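Local coordinates for fructokinase (Vibrio cholerae serotype O1, PDB 5EYN), which phosphorylates fructose with ATP as a PfkB-family sugar kinase, captured here with fructose, ADP, beryllium trifluoride and calcium bound, at residues D26-D30 with F72-M76; P43-N49 with G307-A311. All blocks are in the same frame, centred on the assembly; numbering follows the deposited sequence.

Interaction 1: residues D26-D30 with F72-M76. With FRU (beta-D-fructofuranose), chain B.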
ATOM      1  N   ASP A  26     -10.157   9.440   7.102  1.00  6.42           N
ATOM      2  CA  ASP A  26      -9.202   8.872   6.158  1.00  6.90           C
ATOM      3  C   ASP A  26      -9.489   9.237   4.721  1.00  6.96           C
ATOM      4  O   ASP A  26     -10.524   8.882   4.190  1.00  7.71           O
ATOM      5  CB  ASP A  26      -9.146   7.347   6.293  1.00  6.79           C
ATOM      6  CG  ASP A  26     -10.488   6.649   6.071  1.00  6.95           C
ATOM      7  OD1 ASP A  26     -10.486   5.587   5.373  1.00  7.41           O
ATOM      8  OD2 ASP A  26     -11.530   7.096   6.615  1.00  6.34           O
ATOM      9  N   ALA A  27      -8.548   9.957   4.131  1.00  7.21           N
ATOM     10  CA  ALA A  27      -8.446  10.082   2.688  1.00  7.48           C
ATOM     11  C   ALA A  27      -7.540   8.950   2.214  1.00  7.83           C
ATOM     12  O   ALA A  27      -6.471   8.730   2.774  1.00  9.70           O
ATOM     13  CB  ALA A  27      -7.880  11.442   2.313  1.00  8.66           C
ATOM     14  N   VAL A  28      -7.978   8.196   1.213  1.00  7.67           N
ATOM     15  CA  VAL A  28      -7.275   6.994   0.823  1.00  9.36           C
ATOM     16  C   VAL A  28      -7.201   6.883  -0.675  1.00  8.47           C
ATOM     17  O   VAL A  28      -8.029   7.441  -1.386  1.00  9.35           O
ATOM     18  CB  VAL A  28      -7.954   5.729   1.348  1.00 11.58           C
ATOM     19  CG1 VAL A  28      -8.503   5.908   2.770  1.00 11.04           C
ATOM     20  CG2 VAL A  28      -9.013   5.231   0.435  1.00 14.99           C
ATOM     21  N   VAL A  29      -6.203   6.153  -1.144  1.00  8.04           N
ATOM     22  CA  VAL A  29      -6.187   5.737  -2.537  1.00  8.04           C
ATOM     23  C   VAL A  29      -6.764   4.336  -2.635  1.00  7.78           C
ATOM     24  O   VAL A  29      -6.244   3.387  -2.037  1.00  8.51           O
ATOM     25  CB  VAL A  29      -4.774   5.822  -3.167  1.00  9.43           C
ATOM     26  CG1 VAL A  29      -4.738   5.127  -4.511  1.00  9.89           C
ATOM     27  CG2 VAL A  29      -4.350   7.278  -3.308  1.00 11.66           C
ATOM     28  N   ASP A  30      -7.871   4.237  -3.373  1.00  7.94           N
ATOM     29  CA  ASP A  30      -8.498   2.967  -3.687  1.00  8.48           C
ATOM     30  C   ASP A  30      -7.926   2.462  -5.015  1.00  8.71           C
ATOM     31  O   ASP A  30      -8.026   3.124  -6.060  1.00  9.39           O
ATOM     32  CB  ASP A  30     -10.017   3.118  -3.844  1.00  8.21           C
ATOM     33  CG  ASP A  30     -10.754   3.367  -2.533  1.00  7.95           C
ATOM     34  OD1 ASP A  30     -10.299   2.906  -1.466  1.00  8.16           O
ATOM     35  OD2 ASP A  30     -11.848   3.972  -2.610  1.00  8.39           O
ATOM     36  N   PHE A  72       0.666   9.496  -2.735  1.00 13.46           N
ATOM     37  CA  PHE A  72      -0.757   9.261  -2.569  1.00 12.56           C
ATOM     38  C   PHE A  72      -1.398  10.365  -1.718  1.00 10.74           C
ATOM     39  O   PHE A  72      -2.517  10.824  -2.001  1.00 10.58           O
ATOM     40  CB  PHE A  72      -1.030   7.889  -1.966  1.00 12.23           C
ATOM     41  CG  PHE A  72      -0.877   6.749  -2.938  1.00 11.56           C
ATOM     42  CD1 PHE A  72      -0.494   6.955  -4.262  1.00 13.12           C
ATOM     43  CD2 PHE A  72      -1.141   5.464  -2.524  1.00 11.71           C
ATOM     44  CE1 PHE A  72      -0.372   5.889  -5.129  1.00 12.61           C
ATOM     45  CE2 PHE A  72      -1.014   4.399  -3.387  1.00 11.76           C
ATOM     46  CZ  PHE A  72      -0.623   4.610  -4.688  1.00 12.32           C
ATOM     47  N   GLY A  73      -0.683  10.820  -0.695  1.00 10.53           N
ATOM     48  CA  GLY A  73      -1.198  11.887   0.137  1.00 10.20           C
ATOM     49  C   GLY A  73      -1.307  13.179  -0.639  1.00 11.17           C
ATOM     50  O   GLY A  73      -2.284  13.918  -0.496  1.00 10.45           O
ATOM     51  N   ARG A  74      -0.304  13.448  -1.470  1.00 12.30           N
ATOM     52  CA  ARG A  74      -0.327  14.651  -2.287  1.00 13.89           C
ATOM     53  C   ARG A  74      -1.429  14.547  -3.336  1.00 12.79           C
ATOM     54  O   ARG A  74      -2.058  15.545  -3.673  1.00 12.43           O
ATOM     55  CB  ARG A  74       1.029  14.895  -2.933  1.00 15.21           C
ATOM     56  CG  ARG A  74       2.062  15.348  -1.926  1.00 18.48           C
ATOM     57  CD  ARG A  74       3.354  15.769  -2.590  1.00 24.28           C
ATOM     58  NE  ARG A  74       4.158  14.618  -2.975  1.00 27.86           N
ATOM     59  CZ  ARG A  74       4.964  13.951  -2.149  1.00 29.57           C
ATOM     60  NH1 ARG A  74       5.080  14.317  -0.876  1.00 31.11           N
ATOM     61  NH2 ARG A  74       5.654  12.912  -2.593  1.00 30.34           N
ATOM     62  N   PHE A  75      -1.671  13.341  -3.841  1.00 11.98           N
ATOM     63  CA  PHE A  75      -2.756  13.115  -4.789  1.00 11.64           C
ATOM     64  C   PHE A  75      -4.102  13.394  -4.129  1.00 10.88           C
ATOM     65  O   PHE A  75      -4.991  13.960  -4.749  1.00 10.63           O
ATOM     66  CB  PHE A  75      -2.686  11.682  -5.301  1.00 11.50           C
ATOM     67  CG  PHE A  75      -3.855  11.261  -6.147  1.00 12.12           C
ATOM     68  CD1 PHE A  75      -4.044  11.781  -7.415  1.00 13.37           C
ATOM     69  CD2 PHE A  75      -4.746  10.318  -5.679  1.00 13.80           C
ATOM     70  CE1 PHE A  75      -5.107  11.363  -8.189  1.00 15.10           C
ATOM     71  CE2 PHE A  75      -5.801   9.888  -6.458  1.00 15.32           C
ATOM     72  CZ  PHE A  75      -5.982  10.420  -7.710  1.00 16.42           C
ATOM     73  N   MET A  76      -4.256  13.017  -2.866  1.00 10.52           N
ATOM     74  CA  MET A  76      -5.514  13.294  -2.173  1.00  9.45           C
ATOM     75  C   MET A  76      -5.683  14.788  -1.875  1.00 10.43           C
ATOM     76  O   MET A  76      -6.784  15.332  -2.000  1.00 10.62           O
ATOM     77  CB  MET A  76      -5.682  12.442  -0.907  1.00  9.59           C
ATOM     78  CG  MET A  76      -5.852  10.954  -1.238  1.00 11.06           C
ATOM     79  SD  MET A  76      -7.126  10.623  -2.477  1.00 11.27           S
ATOM     80  CE  MET A  76      -8.573  11.210  -1.664  1.00 11.00           C
TER
HETATM   81  C1  FRU B 401     -12.454   3.422   3.801  1.00  6.80           C
HETATM   82  C2  FRU B 401     -13.098   2.972   2.496  1.00  6.46           C
HETATM   83  C3  FRU B 401     -12.447   3.441   1.211  1.00  6.44           C
HETATM   84  C4  FRU B 401     -13.584   3.713   0.282  1.00  6.88           C
HETATM   85  C5  FRU B 401     -14.671   4.072   1.233  1.00  7.15           C
HETATM   86  C6  FRU B 401     -16.054   3.683   0.771  1.00  7.64           C
HETATM   87  O1  FRU B 401     -12.576   4.799   3.978  1.00  7.27           O
HETATM   88  O2  FRU B 401     -13.104   1.577   2.521  1.00  7.36           O
HETATM   89  O3  FRU B 401     -11.544   2.458   0.800  1.00  7.27           O
HETATM   90  O4  FRU B 401     -13.356   4.763  -0.594  1.00  7.26           O
HETATM   91  O5  FRU B 401     -14.401   3.465   2.485  1.00  7.26           O
HETATM   92  O6  FRU B 401     -17.032   4.030   1.720  1.00  8.74           O
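V29 pushes its CG2 methyl over one face of the F72 ring. CG2 lies 4.0 Å from the ring centroid of F72 and 29° off the normal, a CH-pi contact. The fit is tightest at the root of the ring, where V29 CG2 comes 3.5 Å from F72 CG. V29 has CG1 anti to the backbone N (chi1 169°), and this places that methyl farther out, near F72 CE2, while CG2 turns inward toward F72 CB. The same CG2 also meets F75, 3.9 Å from its CD2. M76 packs differently. Its chain bends at chi2 and chi3 and brings SD to 3.5 Å from the backbone O of V28, while its CB rests 4.0 Å from A27 CB.

This A27 end is looser than the V29 end. The outer side of the helix, at R74, is exposed to solvent. On the far side of 26-30, fructose O1 donates to D26 OD1, O3 to D30 OD1 and O4 to D30 OD2, each hydrogen bond 2.6 Å long. The small sheet here is consistent with the sugar-covering, dimer-forming lid of ribokinase-like kinases.

The strand and helix segments run nearly perpendicular, at 97°. Strand 28-33 is flanked by strands 38-44 and 99-103. P43 of strand 38-44 touches F75 and M76, A48 of helix 46-56 touches A27, and Y39 of the second subunit packs on F72.

Interaction 2: residues P43-N49 with G307-A311. With NA (sodium ion), chain F; FRU (beta-D-fructofuranose), chain B.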
ATOM      1  N   PRO A  43      -9.201   8.205  -6.157  1.00  8.65           N
ATOM      2  CA  PRO A  43      -9.288   8.871  -4.852  1.00  8.48           C
ATOM      3  C   PRO A  43     -10.471   8.329  -4.091  1.00  8.07           C
ATOM      4  O   PRO A  43     -11.538   8.061  -4.660  1.00  8.39           O
ATOM      5  CB  PRO A  43      -9.491  10.329  -5.226  1.00  9.12           C
ATOM      6  CG  PRO A  43     -10.173  10.288  -6.587  1.00  9.69           C
ATOM      7  CD  PRO A  43      -9.596   9.088  -7.280  1.00  8.90           C
ATOM      8  N   GLY A  44     -10.304   8.181  -2.789  1.00  7.91           N
ATOM      9  CA  GLY A  44     -11.335   7.598  -1.971  1.00  7.20           C
ATOM     10  C   GLY A  44     -11.119   7.944  -0.513  1.00  7.42           C
ATOM     11  O   GLY A  44     -10.458   8.929  -0.165  1.00  7.28           O
ATOM     12  N   GLY A  45     -11.731   7.126   0.328  1.00  6.88           N
ATOM     13  CA  GLY A  45     -11.746   7.351   1.766  1.00  6.81           C
ATOM     14  C   GLY A  45     -13.081   7.980   2.131  1.00  6.55           C
ATOM     15  O   GLY A  45     -13.393   9.075   1.688  1.00  7.43           O
ATOM     16  N   ALA A  46     -13.870   7.298   2.954  1.00  6.98           N
ATOM     17  CA  ALA A  46     -15.263   7.688   3.139  1.00  7.19           C
ATOM     18  C   ALA A  46     -15.472   9.168   3.462  1.00  7.29           C
ATOM     19  O   ALA A  46     -16.272   9.815   2.809  1.00  7.53           O
ATOM     20  CB  ALA A  46     -15.956   6.812   4.167  1.00  7.43           C
ATOM     21  N   PRO A  47     -14.768   9.729   4.464  1.00  7.73           N
ATOM     22  CA  PRO A  47     -15.049  11.149   4.721  1.00  8.44           C
ATOM     23  C   PRO A  47     -14.611  12.071   3.572  1.00  8.14           C
ATOM     24  O   PRO A  47     -15.228  13.112   3.347  1.00  8.55           O
ATOM     25  CB  PRO A  47     -14.274  11.434   6.009  1.00  9.49           C
ATOM     26  CG  PRO A  47     -13.277  10.381   6.102  1.00 10.69           C
ATOM     27  CD  PRO A  47     -13.835   9.162   5.452  1.00  8.30           C
ATOM     28  N   ALA A  48     -13.567  11.692   2.845  1.00  7.90           N
ATOM     29  CA  ALA A  48     -13.163  12.468   1.665  1.00  7.59           C
ATOM     30  C   ALA A  48     -14.238  12.384   0.581  1.00  7.62           C
ATOM     31  O   ALA A  48     -14.575  13.381  -0.066  1.00  8.38           O
ATOM     32  CB  ALA A  48     -11.825  11.973   1.145  1.00  8.34           C
ATOM     33  N   ASN A  49     -14.794  11.190   0.411  1.00  7.59           N
ATOM     34  CA  ASN A  49     -15.873  10.970  -0.541  1.00  7.62           C
ATOM     35  C   ASN A  49     -17.056  11.841  -0.199  1.00  7.03           C
ATOM     36  O   ASN A  49     -17.654  12.477  -1.075  1.00  8.29           O
ATOM     37  CB  ASN A  49     -16.305   9.501  -0.514  1.00  7.66           C
ATOM     38  CG  ASN A  49     -15.219   8.547  -0.966  1.00  7.29           C
ATOM     39  OD1 ASN A  49     -14.307   8.913  -1.699  1.00  8.21           O
ATOM     40  ND2 ASN A  49     -15.341   7.300  -0.548  1.00  7.59           N
ATOM     41  N   GLY A 307     -14.759   3.969  -8.985  1.00 10.13           N
ATOM     42  CA  GLY A 307     -14.170   4.964  -8.097  1.00  9.89           C
ATOM     43  C   GLY A 307     -15.279   5.577  -7.275  1.00  9.98           C
ATOM     44  O   GLY A 307     -16.358   5.868  -7.773  1.00 11.21           O
ATOM     45  N   ALA A 308     -15.030   5.764  -5.984  1.00  8.56           N
ATOM     46  CA  ALA A 308     -16.033   6.340  -5.093  1.00  9.12           C
ATOM     47  C   ALA A 308     -16.456   7.738  -5.511  1.00  9.58           C
ATOM     48  O   ALA A 308     -17.601   8.113  -5.321  1.00 10.07           O
ATOM     49  CB  ALA A 308     -15.510   6.373  -3.668  1.00  9.34           C
ATOM     50  N   MET A 309     -15.528   8.513  -6.052  1.00  8.90           N
ATOM     51  CA  MET A 309     -15.815   9.914  -6.305  1.00  9.04           C
ATOM     52  C   MET A 309     -16.227  10.202  -7.739  1.00  9.20           C
ATOM     53  O   MET A 309     -16.745  11.264  -8.040  1.00  9.69           O
ATOM     54  CB  MET A 309     -14.598  10.779  -6.013  1.00  8.77           C
ATOM     55  CG  MET A 309     -14.174  10.766  -4.580  1.00  9.18           C
ATOM     56  SD  MET A 309     -12.764  11.847  -4.334  1.00  9.78           S
ATOM     57  CE  MET A 309     -12.490  11.639  -2.576  1.00  9.40           C
ATOM     58  N   THR A 310     -15.956   9.268  -8.640  1.00  8.80           N
ATOM     59  CA  THR A 310     -15.983   9.589 -10.069  1.00 10.03           C
ATOM     60  C   THR A 310     -17.329  10.127 -10.526  1.00 11.09           C
ATOM     61  O   THR A 310     -17.382  11.116 -11.265  1.00 12.16           O
ATOM     62  CB  THR A 310     -15.610   8.355 -10.864  1.00 10.64           C
ATOM     63  OG1 THR A 310     -14.395   7.818 -10.314  1.00 10.45           O
ATOM     64  CG2 THR A 310     -15.398   8.721 -12.315  1.00 10.47           C
ATOM     65  N   ALA A 311     -18.406   9.474 -10.107  1.00 10.25           N
ATOM     66  CA  ALA A 311     -19.743   9.811 -10.583  1.00 12.03           C
ATOM     67  C   ALA A 311     -20.586  10.540  -9.545  1.00 12.00           C
ATOM     68  O   ALA A 311     -21.800  10.634  -9.672  1.00 13.80           O
ATOM     69  CB  ALA A 311     -20.447   8.543 -11.081  1.00 13.38           C
TER
HETATM   70 NA    NA F 405     -18.288   5.414  -8.454  1.00 16.37          NA
HETATM   71  C1  FRU B 401     -12.454   3.422   3.801  1.00  6.80           C
HETATM   72  C2  FRU B 401     -13.098   2.972   2.496  1.00  6.46           C
HETATM   73  C3  FRU B 401     -12.447   3.441   1.211  1.00  6.44           C
HETATM   74  C4  FRU B 401     -13.584   3.713   0.282  1.00  6.88           C
HETATM   75  C5  FRU B 401     -14.671   4.072   1.233  1.00  7.15           C
HETATM   76  C6  FRU B 401     -16.054   3.683   0.771  1.00  7.64           C
HETATM   77  O1  FRU B 401     -12.576   4.799   3.978  1.00  7.27           O
HETATM   78  O2  FRU B 401     -13.104   1.577   2.521  1.00  7.36           O
HETATM   79  O3  FRU B 401     -11.544   2.458   0.800  1.00  7.27           O
HETATM   80  O4  FRU B 401     -13.356   4.763  -0.594  1.00  7.26           O
HETATM   81  O5  FRU B 401     -14.401   3.465   2.485  1.00  7.26           O
HETATM   82  O6  FRU B 401     -17.032   4.030   1.720  1.00  8.74           O
HETATM   83  O   HOH W   1     -12.458   5.326  -4.895  1.00  9.28           O
HETATM   84  O   HOH W   2     -12.901   7.876  -7.031  1.00  9.71           O
HETATM   85  O   HOH W   3     -18.865   7.650  -7.976  1.00 14.99           O
HETATM   86  O   HOH W   4     -18.587   3.806  -7.323  1.00 11.99           O
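P43 and G44 end strand 38-44, G45 is the N-cap residue, and helix 46-56 starts at A46. Across from them, 308-310 have helical backbone angles without the regular bonds. The CA atoms of G44 and A308 are 5.8 Å apart, and two waters bridge the backbones. Both donate to P43 O; one accepts from A308 N and the other from M309 N. The P43 carbonyl is thus gripped twice. At the positive phi of G45 (100°) a side chain would be jammed against the carbonyl O of G44, which suits glycine here. The G45 carbonyl accepts the first helical bond, from N49 N.

M309 makes the main side-chain contact. Its chain is extended beyond CG, so SD reaches the P43 ring, 3.7 Å from P43 CB, and CE continues to the helix, 3.8 Å from A48 CB. N49 crosses this chain at about a right angle, with OD1 3.4 Å from M309 CE. The methyl of A308 sits against the same amide, 3.3 Å from N49 ND2. The two hydrogen bonds from ND2, to D266 OD2 and, at 3.2 Å, to fructose O4, probably fix the turn of the amide.

G307 O binds the sodium ion at 2.1 Å, with A302 and Q305 completing the protein ligands. At the sugar, G45 N gives a nearly straight hydrogen bond (172°) to fructose O4, and A46 N is hydrogen-bonded to fructose O1. A glycine-rich turn that presents backbone N-H groups to the sugar at a helix start is a feature of PfkB-family, ribokinase-like substrate sites.

Overall arrangement
From the N terminus, the chain passes through 26-30 into strand 28-33, then returns along strand 38-44 to the glycine turn and helix 46-56. Interaction 1 closes a loop of 41 residues when helix 71-82 comes back to strand 28-33. Interaction 2 closes a far longer one, of 257 residues, when the loop after helix 285-302 meets 43-49. The two cross, because 43-49 falls between the segments of interaction 1 and 307-311 comes after both of them. They join directly where V28 O faces G44 N at 2.8 Å, a probable hydrogen bond. Together they tie the small four-stranded sheet to helix 71-82 and to the C-terminal region, with fructose touching both.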